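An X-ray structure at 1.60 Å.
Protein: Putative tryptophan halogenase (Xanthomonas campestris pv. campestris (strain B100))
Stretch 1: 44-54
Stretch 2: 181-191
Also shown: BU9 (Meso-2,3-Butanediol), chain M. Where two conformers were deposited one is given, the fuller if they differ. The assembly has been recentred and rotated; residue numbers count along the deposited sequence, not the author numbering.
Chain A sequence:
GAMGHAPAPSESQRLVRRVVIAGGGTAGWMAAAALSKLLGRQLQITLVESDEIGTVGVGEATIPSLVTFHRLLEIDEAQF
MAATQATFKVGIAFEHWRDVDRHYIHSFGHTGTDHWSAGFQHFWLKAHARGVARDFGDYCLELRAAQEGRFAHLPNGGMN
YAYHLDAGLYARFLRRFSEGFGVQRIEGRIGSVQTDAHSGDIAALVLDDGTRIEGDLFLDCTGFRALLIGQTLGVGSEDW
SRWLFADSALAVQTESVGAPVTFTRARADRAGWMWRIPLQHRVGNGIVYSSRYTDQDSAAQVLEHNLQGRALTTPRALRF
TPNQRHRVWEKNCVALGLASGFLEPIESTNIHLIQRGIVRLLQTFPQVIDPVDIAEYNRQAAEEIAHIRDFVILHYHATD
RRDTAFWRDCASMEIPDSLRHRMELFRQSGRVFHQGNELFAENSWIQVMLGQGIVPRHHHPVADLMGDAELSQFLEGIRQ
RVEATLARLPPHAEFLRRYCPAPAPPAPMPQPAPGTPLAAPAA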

# COMPACT_ATOMS: atom_id res chain seq x y z
N GLN A 44 -21.49 -25.85 -4.00
CA GLN A 44 -22.92 -25.70 -4.24
C GLN A 44 -23.31 -24.33 -3.71
O GLN A 44 -23.16 -24.06 -2.52
CB GLN A 44 -23.72 -26.79 -3.53
CG GLN A 44 -25.24 -26.64 -3.76
CD GLN A 44 -26.06 -27.69 -3.03
OE1 GLN A 44 -25.51 -28.59 -2.39
NE2 GLN A 44 -27.38 -27.58 -3.14
N ILE A 45 -23.77 -23.46 -4.61
CA ILE A 45 -24.09 -22.09 -4.25
C ILE A 45 -25.57 -21.87 -4.44
O ILE A 45 -26.09 -22.06 -5.54
CB ILE A 45 -23.30 -21.09 -5.10
CG1 ILE A 45 -21.81 -21.39 -5.00
CG2 ILE A 45 -23.61 -19.63 -4.64
CD1 ILE A 45 -20.96 -20.78 -6.12
N THR A 46 -26.24 -21.44 -3.37
CA THR A 46 -27.67 -21.17 -3.37
C THR A 46 -27.92 -19.74 -2.94
O THR A 46 -27.34 -19.28 -1.96
CB THR A 46 -28.37 -22.12 -2.40
OG1 THR A 46 -28.07 -23.48 -2.79
CG2 THR A 46 -29.87 -21.84 -2.34
N LEU A 47 -28.80 -19.03 -3.67
CA LEU A 47 -29.19 -17.67 -3.30
C LEU A 47 -30.69 -17.66 -3.04
O LEU A 47 -31.47 -18.15 -3.87
CB LEU A 47 -28.83 -16.65 -4.40
CG LEU A 47 -29.03 -15.17 -4.01
CD1 LEU A 47 -28.07 -14.32 -4.83
CD2 LEU A 47 -30.50 -14.69 -4.23
N VAL A 48 -31.08 -17.14 -1.88
CA VAL A 48 -32.47 -17.01 -1.45
C VAL A 48 -32.87 -15.54 -1.53
O VAL A 48 -32.22 -14.69 -0.91
CB VAL A 48 -32.68 -17.53 -0.03
CG1 VAL A 48 -34.15 -17.38 0.41
CG2 VAL A 48 -32.18 -18.99 0.08
N GLU A 49 -33.95 -15.25 -2.25
CA GLU A 49 -34.43 -13.88 -2.30
C GLU A 49 -35.93 -13.90 -2.54
O GLU A 49 -36.47 -14.83 -3.15
CB GLU A 49 -33.75 -13.04 -3.40
CG GLU A 49 -34.04 -13.53 -4.84
CD GLU A 49 -33.47 -12.61 -5.93
OE1 GLU A 49 -33.18 -11.41 -5.67
OE2 GLU A 49 -33.35 -13.07 -7.09
N SER A 50 -36.58 -12.83 -2.11
CA SER A 50 -38.02 -12.69 -2.23
C SER A 50 -38.34 -11.78 -3.40
O SER A 50 -37.72 -10.71 -3.54
CB SER A 50 -38.59 -12.09 -0.95
OG SER A 50 -39.93 -11.72 -1.17
N ASP A 51 -39.30 -12.18 -4.25
CA ASP A 51 -39.76 -11.30 -5.32
C ASP A 51 -40.48 -10.05 -4.79
O ASP A 51 -40.69 -9.10 -5.55
CB ASP A 51 -40.69 -12.05 -6.27
CG ASP A 51 -39.93 -13.00 -7.17
OD1 ASP A 51 -38.73 -12.76 -7.37
OD2 ASP A 51 -40.52 -13.99 -7.65
N GLU A 52 -40.90 -10.05 -3.54
CA GLU A 52 -41.55 -8.88 -2.96
C GLU A 52 -40.56 -7.83 -2.45
O GLU A 52 -40.99 -6.79 -1.95
CB GLU A 52 -42.51 -9.30 -1.85
CG GLU A 52 -43.36 -10.52 -2.25
CD GLU A 52 -43.90 -11.31 -1.06
OE1 GLU A 52 -43.71 -10.87 0.09
OE2 GLU A 52 -44.50 -12.38 -1.28
N ILE A 53 -39.25 -8.08 -2.56
CA ILE A 53 -38.23 -7.17 -2.04
C ILE A 53 -37.43 -6.60 -3.21
O ILE A 53 -37.06 -7.34 -4.13
CB ILE A 53 -37.31 -7.88 -1.02
CG1 ILE A 53 -38.16 -8.31 0.17
CG2 ILE A 53 -36.15 -6.97 -0.60
CD1 ILE A 53 -37.37 -8.56 1.41
N GLY A 54 -37.21 -5.29 -3.19
CA GLY A 54 -36.48 -4.67 -4.28
C GLY A 54 -37.22 -3.49 -4.89
O GLY A 54 -38.44 -3.39 -4.77
N PHE A 181 -23.24 -20.19 -14.26
CA PHE A 181 -22.22 -20.95 -13.56
C PHE A 181 -22.79 -21.87 -12.49
O PHE A 181 -22.03 -22.39 -11.67
CB PHE A 181 -21.20 -19.99 -12.95
CG PHE A 181 -20.31 -19.33 -13.96
CD1 PHE A 181 -19.36 -20.06 -14.59
CD2 PHE A 181 -20.46 -17.97 -14.30
CE1 PHE A 181 -18.52 -19.48 -15.52
CE2 PHE A 181 -19.61 -17.39 -15.24
CZ PHE A 181 -18.65 -18.14 -15.85
N GLY A 182 -24.10 -22.10 -12.51
CA GLY A 182 -24.73 -23.11 -11.67
C GLY A 182 -25.34 -22.66 -10.35
O GLY A 182 -25.72 -23.52 -9.56
N VAL A 183 -25.46 -21.35 -10.10
CA VAL A 183 -26.07 -20.90 -8.85
C VAL A 183 -27.54 -21.30 -8.86
O VAL A 183 -28.24 -21.12 -9.87
CB VAL A 183 -25.93 -19.37 -8.70
CG1 VAL A 183 -26.72 -18.87 -7.47
CG2 VAL A 183 -24.46 -19.01 -8.53
N GLN A 184 -28.00 -21.86 -7.75
CA GLN A 184 -29.39 -22.26 -7.58
C GLN A 184 -30.14 -21.13 -6.90
O GLN A 184 -29.80 -20.77 -5.77
CB GLN A 184 -29.47 -23.53 -6.72
CG GLN A 184 -30.91 -23.92 -6.40
CD GLN A 184 -31.02 -25.16 -5.51
OE1 GLN A 184 -32.11 -25.71 -5.34
NE2 GLN A 184 -29.89 -25.59 -4.93
N ARG A 185 -31.15 -20.58 -7.57
CA ARG A 185 -31.96 -19.51 -6.99
C ARG A 185 -33.20 -20.11 -6.36
O ARG A 185 -33.86 -20.96 -6.97
CB ARG A 185 -32.35 -18.48 -8.05
CG ARG A 185 -33.17 -17.33 -7.49
CD ARG A 185 -33.59 -16.40 -8.61
NE ARG A 185 -34.40 -15.29 -8.13
CZ ARG A 185 -35.73 -15.22 -8.18
NH1 ARG A 185 -36.44 -16.24 -8.67
NH2 ARG A 185 -36.34 -14.14 -7.73
N ILE A 186 -33.49 -19.73 -5.11
CA ILE A 186 -34.71 -20.13 -4.42
C ILE A 186 -35.48 -18.85 -4.07
O ILE A 186 -34.94 -17.97 -3.38
CB ILE A 186 -34.41 -20.96 -3.15
CG1 ILE A 186 -33.59 -22.21 -3.50
CG2 ILE A 186 -35.71 -21.34 -2.43
CD1 ILE A 186 -33.29 -23.09 -2.31
N GLU A 187 -36.70 -18.72 -4.60
CA GLU A 187 -37.52 -17.54 -4.34
C GLU A 187 -38.28 -17.75 -3.05
O GLU A 187 -38.82 -18.84 -2.81
CB GLU A 187 -38.50 -17.27 -5.48
CG GLU A 187 -39.15 -15.87 -5.45
CD GLU A 187 -40.26 -15.72 -4.39
OE1 GLU A 187 -40.94 -16.73 -4.10
OE2 GLU A 187 -40.44 -14.60 -3.86
N GLY A 188 -38.27 -16.76 -2.18
CA GLY A 188 -39.04 -16.90 -0.96
C GLY A 188 -38.54 -15.99 0.14
O GLY A 188 -37.60 -15.22 -0.01
N ARG A 189 -39.19 -16.14 1.29
CA ARG A 189 -38.87 -15.33 2.45
C ARG A 189 -38.36 -16.21 3.57
O ARG A 189 -38.97 -17.23 3.91
CB ARG A 189 -40.08 -14.52 2.92
CG ARG A 189 -40.56 -13.54 1.88
CD ARG A 189 -41.93 -12.98 2.19
NE ARG A 189 -41.88 -11.70 2.91
CZ ARG A 189 -41.25 -10.60 2.49
NH1 ARG A 189 -40.61 -10.58 1.34
NH2 ARG A 189 -41.28 -9.51 3.24
N ILE A 190 -37.30 -15.74 4.21
CA ILE A 190 -36.69 -16.47 5.31
C ILE A 190 -37.57 -16.27 6.54
O ILE A 190 -37.81 -15.14 6.97
CB ILE A 190 -35.26 -15.98 5.56
CG1 ILE A 190 -34.37 -16.24 4.34
CG2 ILE A 190 -34.64 -16.68 6.75
CD1 ILE A 190 -33.03 -15.56 4.45
N GLY A 191 -38.07 -17.37 7.10
CA GLY A 191 -38.87 -17.32 8.31
C GLY A 191 -38.08 -17.47 9.59
O GLY A 191 -38.43 -16.89 10.62
C03 BU9 M . -35.35 -10.80 3.18
C04 BU9 M . -36.02 -12.07 2.64
O06 BU9 M . -36.03 -13.03 3.66
C05 BU9 M . -35.29 -12.60 1.39
C01 BU9 M . -35.16 -11.51 0.33
O6 BU9 M . -34.01 -13.09 1.73
O HOH W 1 -24.03 -24.25 -7.34
O HOH W 2 -41.21 -14.13 -1.39
O HOH W 3 -39.15 -15.66 -9.19

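Strand 44-49 and strand 184-187 lie side by side as parallel neighbours in a sheet. Backbone hydrogen bonds join them in alternation. Gln-184 N donates to Ile-45 O (2.9 Å), and Leu-47 N donates to Gln-184 O (2.9 Å). Ile-186 N then donates to Leu-47 O (2.8 Å), and Glu-49 N to Ile-186 O (3.1 Å). Gly-188 N closes the ladder on Glu-49 O (2.8 Å).

Three residues of the second stretch have the most surface covered: Arg-189, Arg-185 and Gln-184. Arg-185 shares a sheet face with Leu-47, Glu-49 and Glu-187. Its first three chi angles are all t, so the chain is extended and carries the guanidinium to two acids. Arg-185 NE donates to Glu-49 OE2 (2.7 Å), and Arg-185 NH2 donates to Asp-51 OD1 (2.8 Å). Both are salt bridges, with the oxygens near the guanidinium plane. Water 3 links Arg-185 NH1 to Asp-51 OD2.

Arg-189 reaches back to the turn from Ser-50 to Ile-53. Arg-189 NH1 donates to Ser-50 OG (2.8 Å). Glu-52 OE1 sits over one guanidinium face, 3.4 Å from Arg-189 NH1; this salt bridge is one of charge only. Ser-50 OG also accepts from Glu-52 N (3.1 Å), so the small hydroxyl serves both the turn and the arginine.

Glu-187 OE2 accepts from Asp-51 N (2.7 Å). Its carboxylate therefore holds the backbone at the turn, although Asp-51 OD2 lies 3.8 Å from Glu-187 OE2 with like charge.

The Gln-184 side chain lies on the opposite face, beside Thr-46, with Gln-184 NE2 3.5 Å from Thr-46 OG1; the long polar chain suits an exposed place. Farther along, Thr-46 CG2 meets Ile-186 CD1 at 3.6 Å. Buried Val-48 packs CG1 against Ile-190 CG1 (4.1 Å). Buried Ile-45 and Val-183 touch through their CG2 atoms (4.0 Å). The branched apolar side chains of Ile-45, Val-48 and Val-183 suit their buried positions. Gly-188 has backbone angles that call for glycine.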